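Local structure of guanine deaminase (Escherichia coli, 6OHB) at residues L398-L401 and R402-S406. The protein catalyses the zinc-dependent hydrolytic deamination of guanine to xanthine and ammonia, a step of purine degradation. Sequence-based numbering, arbitrary orientation. Where two conformers were deposited one is given.
Sequences LQQL and RYDNS
L398 and R402 sit one turn apart on the short alpha-helix 397-404 and run side by side on its buried flank, while Q400 and D404 pair on the more exposed flank. On the packed side L398 CD1 lies 4.1 Å from R402 NE. A branched aliphatic suits this buried spot beside the arginine chain, which stays extended from CG to NE; in the conformer given, R402 NE donates to the S88 carbonyl O of the second subunit. L419 of helix 409-419 also packs on R402. On the looser side the Q400 chain, bent at chi2 (88°), swings its amide over to the D404 carboxylate. Q400 NE2 meets D404 OD2 at 2.9 Å on its syn side, and its bond to D404 OD1 is weak; the Q400 amide and D404 carboxylate planes are 43° apart. An amide donor thus serves an acid one turn later, and an alanine in place of Q400 would probably leave the D404 carboxylate without this donor and freer to turn. The amides of R402 to D404, and N405 N to L401 O, each bond the carbonyl four residues earlier. Past the helix end, the short S406 hydroxyl reaches back, S406 OG donating to R402 O at 2.8 Å.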
loop_
_atom_site.group_PDB
_atom_site.type_symbol
_atom_site.label_atom_id
_atom_site.label_comp_id
_atom_site.label_asym_id
_atom_site.label_seq_id
_atom_site.Cartn_x
_atom_site.Cartn_y
_atom_site.Cartn_z
ATOM N N LEU A 398 13.255 -6.481 6.589
ATOM C CA LEU A 398 12.015 -7.247 6.689
ATOM C C LEU A 398 11.814 -8.130 5.464
ATOM O O LEU A 398 11.365 -9.278 5.586
ATOM C CB LEU A 398 10.827 -6.308 6.871
ATOM C CG LEU A 398 9.450 -6.954 7.053
ATOM C CD1 LEU A 398 9.401 -7.759 8.338
ATOM C CD2 LEU A 398 8.364 -5.889 7.050
ATOM N N GLN A 399 12.120 -7.603 4.275
ATOM C CA GLN A 399 12.037 -8.419 3.069
ATOM C C GLN A 399 12.994 -9.593 3.151
ATOM O O GLN A 399 12.640 -10.715 2.786
ATOM C CB GLN A 399 12.344 -7.587 1.826
ATOM C CG GLN A 399 11.121 -7.085 1.091
ATOM C CD GLN A 399 11.482 -6.168 -0.066
ATOM O OE1 GLN A 399 11.924 -5.038 0.141
ATOM N NE2 GLN A 399 11.299 -6.658 -1.293
ATOM N N GLN A 400 14.217 -9.354 3.625
ATOM C CA GLN A 400 15.177 -10.441 3.745
ATOM C C GLN A 400 14.652 -11.521 4.683
ATOM O O GLN A 400 14.725 -12.718 4.375
ATOM C CB GLN A 400 16.515 -9.899 4.243
ATOM C CG GLN A 400 17.496 -10.969 4.700
ATOM C CD GLN A 400 18.348 -11.490 3.564
ATOM O OE1 GLN A 400 19.034 -10.726 2.883
ATOM N NE2 GLN A 400 18.319 -12.798 3.358
ATOM N N LEU A 401 14.098 -11.114 5.827
ATOM C CA LEU A 401 13.610 -12.095 6.793
ATOM C C LEU A 401 12.456 -12.918 6.217
ATOM O O LEU A 401 12.464 -14.158 6.284
ATOM C CB LEU A 401 13.205 -11.383 8.088
ATOM C CG LEU A 401 12.335 -12.116 9.109
ATOM C CD1 LEU A 401 13.185 -13.055 9.948
ATOM C CD2 LEU A 401 11.636 -11.113 10.011
ATOM N N ARG A 402 11.467 -12.248 5.608
ATOM C CA ARG A 402 10.317 -12.975 5.074
ATOM C C ARG A 402 10.689 -13.802 3.847
ATOM O O ARG A 402 10.040 -14.820 3.567
ATOM C CB ARG A 402 9.183 -12.007 4.736
ATOM C CG ARG A 402 8.668 -11.214 5.927
ATOM C CD ARG A 402 7.257 -10.697 5.696
ATOM N NE ARG A 402 6.594 -10.355 6.954
ATOM C CZ ARG A 402 5.292 -10.107 7.070
ATOM N NH1 ARG A 402 4.508 -10.169 6.004
ATOM N NH2 ARG A 402 4.773 -9.808 8.255
ATOM N N TYR A 403 11.719 -13.386 3.105
ATOM C CA TYR A 403 12.165 -14.147 1.941
ATOM C C TYR A 403 12.909 -15.406 2.370
ATOM O O TYR A 403 12.687 -16.490 1.820
ATOM C CB TYR A 403 13.048 -13.262 1.056
ATOM C CG TYR A 403 13.444 -13.869 -0.280
ATOM C CD1 TYR A 403 12.628 -13.737 -1.394
ATOM C CD2 TYR A 403 14.644 -14.553 -0.426
ATOM C CE1 TYR A 403 12.989 -14.274 -2.609
ATOM C CE2 TYR A 403 15.013 -15.099 -1.639
ATOM C CZ TYR A 403 14.181 -14.957 -2.730
ATOM O OH TYR A 403 14.543 -15.500 -3.945
ATOM N N ASP A 404 13.800 -15.278 3.359
ATOM C CA ASP A 404 14.443 -16.451 3.940
ATOM C C ASP A 404 13.414 -17.422 4.505
ATOM O O ASP A 404 13.569 -18.642 4.379
ATOM C CB ASP A 404 15.405 -16.037 5.050
ATOM C CG ASP A 404 16.598 -15.264 4.540
ATOM O OD1 ASP A 404 16.954 -15.435 3.350
ATOM O OD2 ASP A 404 17.175 -14.494 5.344
ATOM N N ASN A 405 12.366 -16.903 5.145
ATOM C CA ASN A 405 11.395 -17.774 5.795
ATOM C C ASN A 405 10.410 -18.408 4.825
ATOM O O ASN A 405 9.593 -19.236 5.242
ATOM C CB ASN A 405 10.629 -16.975 6.853
ATOM C CG ASN A 405 10.336 -17.784 8.086
ATOM O OD1 ASN A 405 11.233 -18.062 8.886
ATOM N ND2 ASN A 405 9.078 -18.180 8.247
ATOM N N SER A 406 10.525 -18.107 3.541
ATOM C CA SER A 406 9.669 -18.679 2.519
ATOM C C SER A 406 10.363 -19.872 1.884
ATOM O O SER A 406 11.550 -19.815 1.558
ATOM C CB SER A 406 9.327 -17.638 1.453
ATOM O OG SER A 406 8.522 -16.603 1.991
#